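Local coordinates for protein EIAV protease (Equine infectious anemia virus, PDB 1FMB) that probably cuts the viral polyproteins into their mature parts, working as a homodimeric retroviral aspartic protease, and is held here by a peptide-like inhibitor, at residues I15-N21 with H37-Y43; L20-L24 with V87-G91; E61-V67 with T78-A83. The protein carries 1 engineered substitution. One frame throughout, in Å; residues are numbered along the deposited sequence.

Contact 1: I15-N21 with H37-Y43; sequences INDTPLN and HYNRLKY
N16 and T18 run beside Y43 and L41, with CA atoms 5.9 Å apart for N16 and Y43, while L20 lies against H37 of helix 35-40, with CA atoms 7.8 Å apart; a type I' turn from I15 to T18, closed by paired backbone bonds between those two residues, joins the strands. T18 supplies the central polar link. With its OG1 beside the backbone N (chi1 -51°), the hydroxyl accepts the amide of K42 (N to OG1 3.0 Å, 164° at the hydrogen) and gives its own proton to N16 O, a bond that comes from above that carbonyl plane. One oxygen thus ties the turn to the chain leaving the helix. K42 CG packs tightly against it, 3.2 Å from T18 OG1, and the bent lysine chain lays CD along D17 O. Its NZ stays 4.1 Å from D17 OD2, beyond a salt bridge, though some attraction is likely. N16 uses both ends of its amide: ND2, lying 43° out of the carbonyl plane of Y43, donates to Y43 O over 3.0 Å, and OD1 takes the amide of T68. The hairpin 10-15/18-24 is thereby fastened to the loop that leaves helix 35-40 in the retroviral protease fold. Between the polar ends lies an apolar patch in which L41 CD2 meets L20 CD1 at 4.0 Å, the two side chains crossing at about a right angle, and also reaches I15 CG2. L20 CD2 sits over the middle of the H37 imidazole, 3.8 Å from its centroid, a CH-pi contact; N21 O lies at the ring edge, and ND1 is bonded to T88 OG1. R40 also has L20 CD2 over one face of its guanidinium, while a water in that plane bridges NH2 to P19 O.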
loop_
_atom_site.group_PDB
_atom_site.type_symbol
_atom_site.label_atom_id
_atom_site.label_comp_id
_atom_site.label_asym_id
_atom_site.label_seq_id
_atom_site.Cartn_x
_atom_site.Cartn_y
_atom_site.Cartn_z
ATOM N N ILE A 15 -16.121 -12.271 -2.599
ATOM C CA ILE A 15 -16.687 -11.411 -1.585
ATOM C C ILE A 15 -18.196 -11.557 -1.789
ATOM O O ILE A 15 -18.684 -11.315 -2.925
ATOM C CB ILE A 15 -16.220 -9.958 -1.810
ATOM C CG1 ILE A 15 -14.700 -10.008 -1.664
ATOM C CG2 ILE A 15 -16.958 -9.077 -0.780
ATOM C CD1 ILE A 15 -13.833 -8.778 -1.916
ATOM N N ASN A 16 -18.956 -11.932 -0.807
ATOM C CA ASN A 16 -20.415 -12.120 -0.929
ATOM C C ASN A 16 -20.697 -12.908 -2.217
ATOM O O ASN A 16 -21.462 -12.537 -3.108
ATOM C CB ASN A 16 -21.208 -10.807 -0.977
ATOM C CG ASN A 16 -21.188 -10.091 0.369
ATOM O OD1 ASN A 16 -20.539 -10.603 1.296
ATOM N ND2 ASN A 16 -21.895 -8.970 0.528
ATOM N N ASP A 17 -20.008 -14.031 -2.357
ATOM C CA ASP A 17 -20.148 -14.933 -3.492
ATOM C C ASP A 17 -19.807 -14.453 -4.884
ATOM O O ASP A 17 -20.261 -14.990 -5.889
ATOM C CB ASP A 17 -21.651 -15.220 -3.740
ATOM C CG ASP A 17 -22.028 -16.429 -2.918
ATOM O OD1 ASP A 17 -21.331 -16.647 -1.910
ATOM O OD2 ASP A 17 -23.000 -17.084 -3.354
ATOM N N THR A 18 -19.027 -13.414 -5.009
ATOM C CA THR A 18 -18.698 -12.831 -6.295
ATOM C C THR A 18 -17.184 -12.805 -6.397
ATOM O O THR A 18 -16.568 -12.227 -5.495
ATOM C CB THR A 18 -19.116 -11.344 -6.140
ATOM O OG1 THR A 18 -20.486 -11.306 -5.632
ATOM C CG2 THR A 18 -19.029 -10.582 -7.416
ATOM N N PRO A 19 -16.641 -13.432 -7.412
ATOM C CA PRO A 19 -15.182 -13.458 -7.624
ATOM C C PRO A 19 -14.693 -12.061 -8.005
ATOM O O PRO A 19 -15.211 -11.414 -8.952
ATOM C CB PRO A 19 -14.982 -14.597 -8.618
ATOM C CG PRO A 19 -16.276 -14.627 -9.389
ATOM C CD PRO A 19 -17.366 -14.159 -8.452
ATOM N N LEU A 20 -13.723 -11.535 -7.203
ATOM C CA LEU A 20 -13.218 -10.177 -7.546
ATOM C C LEU A 20 -11.689 -10.201 -7.493
ATOM O O LEU A 20 -11.181 -10.847 -6.583
ATOM C CB LEU A 20 -13.614 -9.176 -6.430
ATOM C CG LEU A 20 -15.115 -8.791 -6.378
ATOM C CD1 LEU A 20 -15.418 -7.780 -5.268
ATOM C CD2 LEU A 20 -15.480 -8.148 -7.692
ATOM N N ASN A 21 -10.986 -9.458 -8.335
ATOM C CA ASN A 21 -9.521 -9.372 -8.341
ATOM C C ASN A 21 -9.222 -8.208 -7.366
ATOM O O ASN A 21 -9.869 -7.169 -7.524
ATOM C CB ASN A 21 -8.887 -8.960 -9.659
ATOM C CG ASN A 21 -7.443 -9.435 -9.830
ATOM O OD1 ASN A 21 -7.066 -10.626 -9.896
ATOM N ND2 ASN A 21 -6.575 -8.421 -9.936
ATOM N N HIS A 37 -17.436 -2.285 -7.631
ATOM C CA HIS A 37 -17.487 -3.666 -7.159
ATOM C C HIS A 37 -18.671 -3.914 -6.226
ATOM O O HIS A 37 -19.314 -4.962 -6.351
ATOM C CB HIS A 37 -16.175 -4.076 -6.476
ATOM C CG HIS A 37 -15.123 -4.401 -7.481
ATOM N ND1 HIS A 37 -13.807 -4.668 -7.141
ATOM C CD2 HIS A 37 -15.142 -4.384 -8.840
ATOM C CE1 HIS A 37 -13.110 -4.946 -8.219
ATOM N NE2 HIS A 37 -13.889 -4.776 -9.286
ATOM N N TYR A 38 -19.015 -2.988 -5.327
ATOM C CA TYR A 38 -20.117 -3.085 -4.377
ATOM C C TYR A 38 -21.412 -3.242 -5.177
ATOM O O TYR A 38 -22.269 -4.104 -4.908
ATOM C CB TYR A 38 -20.067 -1.878 -3.433
ATOM C CG TYR A 38 -21.336 -1.779 -2.621
ATOM C CD1 TYR A 38 -21.444 -2.484 -1.435
ATOM C CD2 TYR A 38 -22.375 -0.943 -3.050
ATOM C CE1 TYR A 38 -22.635 -2.436 -0.726
ATOM C CE2 TYR A 38 -23.550 -0.890 -2.325
ATOM C CZ TYR A 38 -23.658 -1.613 -1.165
ATOM O OH TYR A 38 -24.801 -1.608 -0.397
ATOM N N ASN A 39 -21.538 -2.496 -6.264
ATOM C CA ASN A 39 -22.719 -2.555 -7.131
ATOM C C ASN A 39 -22.856 -3.838 -7.920
ATOM O O ASN A 39 -23.924 -4.161 -8.430
ATOM C CB ASN A 39 -22.710 -1.411 -8.145
ATOM C CG ASN A 39 -22.933 -0.083 -7.436
ATOM O OD1 ASN A 39 -22.552 0.957 -7.981
ATOM N ND2 ASN A 39 -23.533 -0.018 -6.271
ATOM N N ARG A 40 -21.787 -4.598 -8.063
ATOM C CA ARG A 40 -21.774 -5.855 -8.787
ATOM C C ARG A 40 -21.881 -7.062 -7.859
ATOM O O ARG A 40 -21.973 -8.173 -8.380
ATOM C CB ARG A 40 -20.396 -6.013 -9.465
ATOM C CG ARG A 40 -20.242 -5.591 -10.910
ATOM C CD ARG A 40 -18.762 -5.483 -11.284
ATOM N NE ARG A 40 -18.012 -6.730 -11.244
ATOM C CZ ARG A 40 -16.761 -6.872 -11.668
ATOM N NH1 ARG A 40 -16.066 -5.873 -12.219
ATOM N NH2 ARG A 40 -16.138 -8.038 -11.603
ATOM N N LEU A 41 -21.841 -6.900 -6.527
ATOM C CA LEU A 41 -21.924 -8.044 -5.641
ATOM C C LEU A 41 -23.253 -8.766 -5.834
ATOM O O LEU A 41 -24.301 -8.136 -5.996
ATOM C CB LEU A 41 -21.773 -7.584 -4.183
ATOM C CG LEU A 41 -20.435 -6.943 -3.791
ATOM C CD1 LEU A 41 -20.497 -6.622 -2.308
ATOM C CD2 LEU A 41 -19.170 -7.792 -4.025
ATOM N N LYS A 42 -23.261 -10.084 -5.732
ATOM C CA LYS A 42 -24.509 -10.881 -5.890
ATOM C C LYS A 42 -25.418 -10.572 -4.721
ATOM O O LYS A 42 -26.637 -10.479 -4.927
ATOM C CB LYS A 42 -24.094 -12.376 -5.924
ATOM C CG LYS A 42 -23.115 -12.458 -7.097
ATOM C CD LYS A 42 -22.892 -13.776 -7.804
ATOM C CE LYS A 42 -24.123 -14.671 -7.873
ATOM N NZ LYS A 42 -24.646 -15.016 -6.512
ATOM N N TYR A 43 -24.862 -10.319 -3.529
ATOM C CA TYR A 43 -25.676 -9.991 -2.382
ATOM C C TYR A 43 -25.006 -8.797 -1.681
ATOM O O TYR A 43 -23.788 -8.868 -1.740
ATOM C CB TYR A 43 -25.692 -11.098 -1.316
ATOM C CG TYR A 43 -26.150 -12.423 -1.866
ATOM C CD1 TYR A 43 -27.525 -12.540 -2.159
ATOM C CD2 TYR A 43 -25.320 -13.505 -2.077
ATOM C CE1 TYR A 43 -28.082 -13.704 -2.658
ATOM C CE2 TYR A 43 -25.879 -14.684 -2.570
ATOM C CZ TYR A 43 -27.233 -14.776 -2.854
ATOM O OH TYR A 43 -27.734 -15.959 -3.345
HETATM O O HOH W 1 -17.195 -10.881 -10.844
#

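Contact 2: L20-L24 with V87-G91; sequences LNVLL and VTILG
The flat groups joining L23 to T88 and L90 are peptide units, linked by two nearly straight bonds: L23 N donates to T88 O over 2.9 Å, and L90 N to L23 O over 3.0 Å, with 166° and 168° at the hydrogens. V22 CA adds a weaker CH contact to T88 O at 3.5 Å. The N and O of L23 bond to the residues before and after I89, as in a parallel bridge, and L23 with I89 turn to one face of the sheet, L24 with L90 to the other. One step earlier, a water bridges the strands, donating to N21 O and accepting from T88 N. This parallel pair belongs to the core of the aspartic protease fold, since D25, directly after L24, begins the Asp-Thr-Gly signature and its backbone bonds to L90. L24 O accepts T26 OG1 of the second subunit, the "fireman's grip" of the family, and I89 touches the bound inhibitor. On the face of L24 and L90, the two leucines lie side by side with their CD2 atoms 4.1 Å apart. V22 CG2, set between its backbone N and carbonyl carbon (chi1 of CG1 -56°), meets L90 CD2 at 3.6 Å, and V22 CG1 comes equally close to T88 CG2. T88 OG1 turns to T34 N as well as to H37. On the face of L23 and I89, L23 CB packs on V87 CG2 at 4.2 Å.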
loop_
_atom_site.group_PDB
_atom_site.type_symbol
_atom_site.label_atom_id
_atom_site.label_comp_id
_atom_site.label_asym_id
_atom_site.label_seq_id
_atom_site.Cartn_x
_atom_site.Cartn_y
_atom_site.Cartn_z
ATOM N N LEU A 20 -13.723 -11.535 -7.203
ATOM C CA LEU A 20 -13.218 -10.177 -7.546
ATOM C C LEU A 20 -11.689 -10.201 -7.493
ATOM O O LEU A 20 -11.181 -10.847 -6.583
ATOM C CB LEU A 20 -13.614 -9.176 -6.430
ATOM C CG LEU A 20 -15.115 -8.791 -6.378
ATOM C CD1 LEU A 20 -15.418 -7.780 -5.268
ATOM C CD2 LEU A 20 -15.480 -8.148 -7.692
ATOM N N ASN A 21 -10.986 -9.458 -8.335
ATOM C CA ASN A 21 -9.521 -9.372 -8.341
ATOM C C ASN A 21 -9.222 -8.208 -7.366
ATOM O O ASN A 21 -9.869 -7.169 -7.524
ATOM C CB ASN A 21 -8.887 -8.960 -9.659
ATOM C CG ASN A 21 -7.443 -9.435 -9.830
ATOM O OD1 ASN A 21 -7.066 -10.626 -9.896
ATOM N ND2 ASN A 21 -6.575 -8.421 -9.936
ATOM N N VAL A 22 -8.391 -8.496 -6.388
ATOM C CA VAL A 22 -8.095 -7.513 -5.335
ATOM C C VAL A 22 -6.609 -7.258 -5.155
ATOM O O VAL A 22 -5.873 -8.186 -5.462
ATOM C CB VAL A 22 -8.646 -7.961 -3.968
ATOM C CG1 VAL A 22 -10.151 -8.225 -4.105
ATOM C CG2 VAL A 22 -8.092 -9.203 -3.348
ATOM N N LEU A 23 -6.189 -6.098 -4.675
ATOM C CA LEU A 23 -4.782 -5.786 -4.507
ATOM C C LEU A 23 -4.452 -6.151 -3.069
ATOM O O LEU A 23 -5.240 -5.748 -2.178
ATOM C CB LEU A 23 -4.588 -4.286 -4.751
ATOM C CG LEU A 23 -3.190 -3.750 -4.398
ATOM C CD1 LEU A 23 -2.134 -4.351 -5.303
ATOM C CD2 LEU A 23 -3.131 -2.231 -4.554
ATOM N N LEU A 24 -3.368 -6.843 -2.757
ATOM C CA LEU A 24 -2.950 -7.198 -1.390
ATOM C C LEU A 24 -1.982 -6.063 -0.976
ATOM O O LEU A 24 -0.878 -5.901 -1.523
ATOM C CB LEU A 24 -2.167 -8.513 -1.414
ATOM C CG LEU A 24 -3.043 -9.601 -2.115
ATOM C CD1 LEU A 24 -2.262 -10.911 -2.193
ATOM C CD2 LEU A 24 -4.295 -9.734 -1.315
ATOM N N VAL A 87 -9.311 0.740 -7.240
ATOM C CA VAL A 87 -9.167 -0.742 -7.194
ATOM C C VAL A 87 -9.629 -1.261 -5.846
ATOM O O VAL A 87 -9.668 -0.437 -4.919
ATOM C CB VAL A 87 -7.657 -1.015 -7.407
ATOM C CG1 VAL A 87 -6.803 -0.352 -6.327
ATOM C CG2 VAL A 87 -7.280 -2.483 -7.457
ATOM N N THR A 88 -9.998 -2.528 -5.716
ATOM C CA THR A 88 -10.453 -2.991 -4.391
ATOM C C THR A 88 -9.176 -3.524 -3.721
ATOM O O THR A 88 -8.344 -4.162 -4.361
ATOM C CB THR A 88 -11.414 -4.168 -4.597
ATOM O OG1 THR A 88 -12.676 -3.566 -4.953
ATOM C CG2 THR A 88 -11.564 -4.961 -3.295
ATOM N N ILE A 89 -9.090 -3.094 -2.471
ATOM C CA ILE A 89 -7.914 -3.372 -1.624
ATOM C C ILE A 89 -8.196 -4.153 -0.375
ATOM O O ILE A 89 -9.095 -3.897 0.425
ATOM C CB ILE A 89 -7.411 -1.941 -1.213
ATOM C CG1 ILE A 89 -6.982 -1.147 -2.448
ATOM C CG2 ILE A 89 -6.326 -1.952 -0.120
ATOM C CD1 ILE A 89 -6.511 0.244 -2.148
ATOM N N LEU A 90 -7.399 -5.205 -0.190
ATOM C CA LEU A 90 -7.408 -5.975 1.026
ATOM C C LEU A 90 -6.188 -5.374 1.799
ATOM O O LEU A 90 -5.014 -5.491 1.392
ATOM C CB LEU A 90 -7.131 -7.459 0.726
ATOM C CG LEU A 90 -8.357 -8.352 0.847
ATOM C CD1 LEU A 90 -9.647 -7.721 0.387
ATOM C CD2 LEU A 90 -8.095 -9.719 0.230
ATOM N N GLY A 91 -6.494 -4.706 2.913
ATOM C CA GLY A 91 -5.436 -4.110 3.725
ATOM C C GLY A 91 -5.087 -5.067 4.881
ATOM O O GLY A 91 -5.576 -6.192 4.976
HETATM O O HOH W 2 -9.616 -4.552 -7.888
#

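Contact 3: E61-V67 with T78-A83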
loop_
_atom_site.group_PDB
_atom_site.type_symbol
_atom_site.label_atom_id
_atom_site.label_comp_id
_atom_site.label_asym_id
_atom_site.label_seq_id
_atom_site.Cartn_x
_atom_site.Cartn_y
_atom_site.Cartn_z
ATOM N N GLU A 61 -14.726 10.219 1.179
ATOM C CA GLU A 61 -15.814 9.717 1.996
ATOM C C GLU A 61 -16.017 8.214 1.829
ATOM O O GLU A 61 -15.728 7.683 0.791
ATOM C CB GLU A 61 -17.171 10.370 1.615
ATOM C CG GLU A 61 -17.216 11.741 2.308
ATOM C CD GLU A 61 -18.361 12.645 1.872
ATOM O OE1 GLU A 61 -19.495 12.143 1.638
ATOM O OE2 GLU A 61 -18.075 13.873 1.806
ATOM N N THR A 62 -16.447 7.570 2.891
ATOM C CA THR A 62 -16.691 6.141 2.767
ATOM C C THR A 62 -18.001 5.728 3.443
ATOM O O THR A 62 -18.515 6.542 4.231
ATOM C CB THR A 62 -15.633 5.419 3.630
ATOM O OG1 THR A 62 -15.536 5.906 4.982
ATOM C CG2 THR A 62 -14.319 5.509 2.887
ATOM N N PHE A 63 -18.450 4.520 3.117
ATOM C CA PHE A 63 -19.547 3.965 3.913
ATOM C C PHE A 63 -19.033 2.543 4.248
ATOM O O PHE A 63 -18.106 2.137 3.544
ATOM C CB PHE A 63 -20.905 3.824 3.340
ATOM C CG PHE A 63 -21.143 3.136 2.065
ATOM C CD1 PHE A 63 -21.405 1.774 2.031
ATOM C CD2 PHE A 63 -21.153 3.896 0.912
ATOM C CE1 PHE A 63 -21.691 1.190 0.805
ATOM C CE2 PHE A 63 -21.409 3.298 -0.321
ATOM C CZ PHE A 63 -21.678 1.941 -0.356
ATOM N N SER A 64 -19.509 1.894 5.273
ATOM C CA SER A 64 -19.047 0.529 5.566
ATOM C C SER A 64 -20.214 -0.421 5.224
ATOM O O SER A 64 -21.397 -0.052 5.262
ATOM C CB SER A 64 -18.467 0.328 6.934
ATOM O OG SER A 64 -19.399 0.446 7.946
ATOM N N THR A 65 -19.866 -1.687 4.987
ATOM C CA THR A 65 -20.904 -2.691 4.623
ATOM C C THR A 65 -20.453 -4.068 5.044
ATOM O O THR A 65 -19.254 -4.354 4.973
ATOM C CB THR A 65 -21.172 -2.594 3.116
ATOM O OG1 THR A 65 -22.385 -3.290 2.769
ATOM C CG2 THR A 65 -20.080 -3.133 2.171
ATOM N N PRO A 66 -21.319 -4.959 5.506
ATOM C CA PRO A 66 -20.966 -6.298 5.975
ATOM C C PRO A 66 -20.710 -7.208 4.792
ATOM O O PRO A 66 -21.361 -7.168 3.724
ATOM C CB PRO A 66 -22.134 -6.762 6.893
ATOM C CG PRO A 66 -23.271 -5.848 6.553
ATOM C CD PRO A 66 -22.761 -4.735 5.676
ATOM N N VAL A 67 -19.618 -7.995 4.905
ATOM C CA VAL A 67 -19.262 -8.876 3.820
ATOM C C VAL A 67 -18.761 -10.209 4.409
ATOM O O VAL A 67 -18.451 -10.347 5.569
ATOM C CB VAL A 67 -18.128 -8.398 2.858
ATOM C CG1 VAL A 67 -18.422 -7.106 2.071
ATOM C CG2 VAL A 67 -16.798 -8.221 3.607
ATOM N N THR A 78 -16.808 -9.877 7.998
ATOM C CA THR A 78 -16.344 -8.621 8.571
ATOM C C THR A 78 -17.008 -7.449 7.869
ATOM O O THR A 78 -18.012 -7.668 7.183
ATOM C CB THR A 78 -14.810 -8.606 8.411
ATOM O OG1 THR A 78 -14.325 -7.456 9.112
ATOM C CG2 THR A 78 -14.402 -8.618 6.949
ATOM N N ARG A 79 -16.564 -6.221 8.107
ATOM C CA ARG A 79 -17.101 -5.069 7.451
ATOM C C ARG A 79 -15.990 -4.537 6.535
ATOM O O ARG A 79 -14.801 -4.656 6.887
ATOM C CB ARG A 79 -17.528 -3.935 8.360
ATOM C CG ARG A 79 -18.947 -4.214 8.850
ATOM C CD ARG A 79 -19.757 -2.940 8.734
ATOM N NE ARG A 79 -20.686 -2.810 9.847
ATOM C CZ ARG A 79 -20.781 -1.656 10.518
ATOM N NH1 ARG A 79 -20.045 -0.583 10.248
ATOM N NH2 ARG A 79 -21.648 -1.600 11.526
ATOM N N MET A 80 -16.328 -3.997 5.373
ATOM C CA MET A 80 -15.348 -3.441 4.476
ATOM C C MET A 80 -15.836 -2.015 4.167
ATOM O O MET A 80 -17.052 -1.814 4.127
ATOM C CB MET A 80 -15.340 -4.127 3.106
ATOM C CG MET A 80 -14.304 -5.236 3.070
ATOM S SD MET A 80 -14.206 -6.039 1.468
ATOM C CE MET A 80 -12.908 -5.220 0.523
ATOM N N LEU A 81 -14.909 -1.093 3.977
ATOM C CA LEU A 81 -15.360 0.248 3.589
ATOM C C LEU A 81 -15.652 0.244 2.098
ATOM O O LEU A 81 -15.193 -0.656 1.333
ATOM C CB LEU A 81 -14.226 1.266 3.820
ATOM C CG LEU A 81 -13.737 1.295 5.279
ATOM C CD1 LEU A 81 -12.648 2.342 5.448
ATOM C CD2 LEU A 81 -14.917 1.586 6.197
ATOM N N VAL A 82 -16.465 1.157 1.585
ATOM C CA VAL A 82 -16.784 1.292 0.148
ATOM C C VAL A 82 -16.418 2.730 -0.279
ATOM O O VAL A 82 -16.769 3.710 0.412
ATOM C CB VAL A 82 -18.261 1.004 -0.143
ATOM C CG1 VAL A 82 -18.456 1.132 -1.636
ATOM C CG2 VAL A 82 -18.659 -0.369 0.407
ATOM N N ALA A 83 -15.661 2.928 -1.349
ATOM C CA ALA A 83 -15.283 4.298 -1.760
ATOM C C ALA A 83 -14.998 4.399 -3.227
ATOM O O ALA A 83 -14.744 3.368 -3.897
ATOM C CB ALA A 83 -14.068 4.749 -0.906
#
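R79 reaches back across the hairpin toward S64, its side chain meeting strand 63-67 at each step. CB lies over T65 O at 3.8 Å; CG stays by T65 O at 3.9 Å and passes P66 CA; CD comes 3.5 Å from S64 OG, which NE and CZ also pass. At the tip NH1 points to this hydroxyl, which lies at the guanidinium edge near its plane. The NH1 to S64 OG distance is only 2.6 Å, but with 126° at the hydrogen the bond is weak, and the guanidinium also makes a cation-pi contact with Y48. The two strands are antiparallel, their directions 140° apart, and hydrogen-bonded pairs F63/V82, T65/M80 and V67/T78 alternate with non-hydrogen-bonded S64/L81 and P66/R79. The F63/V82 ring of bonds is uneven: V82 N to F63 O measures 2.7 Å, whereas F63 N to V82 O stretches to 3.3 Å. On the face opposite R79, F63 carries its ring between its backbone N and carbonyl carbon (chi1 52°), so that V82 CB sits 3.6 Å from the ring centroid in a CH-pi contact. V82 CG2 touches T65 CG2, and V67 CG2 touches M80 CG, these last two side chains crossing at about a right angle. That face is largely apolar, packing on Y38 and L33, though T65 OG1 bonds R46 O and F63 has a cation-pi contact with K47. The R79 face also holds L81 and P66; the charge there is probably eased by the Y48 ring and only weakly by the S64 hydroxyl.

In the fold
All three contacts reach one mixed sheet, with centres 12 to 13 Å apart. Contacts 1 and 2 start from the same strand, 18-24, its first part meeting helix 35-40 and the chain after it, its last part strand 89-90; H37 of contact 1 and T88 of contact 2 join them directly. Contact 3 comes after contact 1 along the chain and is nested inside the loop that contact 2 closes. Its hairpin touches contact 1 through N16 and V67, and contact 2 through M80 CE, which packs on T88 and L90. Contact 2 alone touches the inhibitor and the second subunit; its centre is about 5 Å from that of the chain, while contacts 1 and 3 lie farther out, at about 11 and 9 Å.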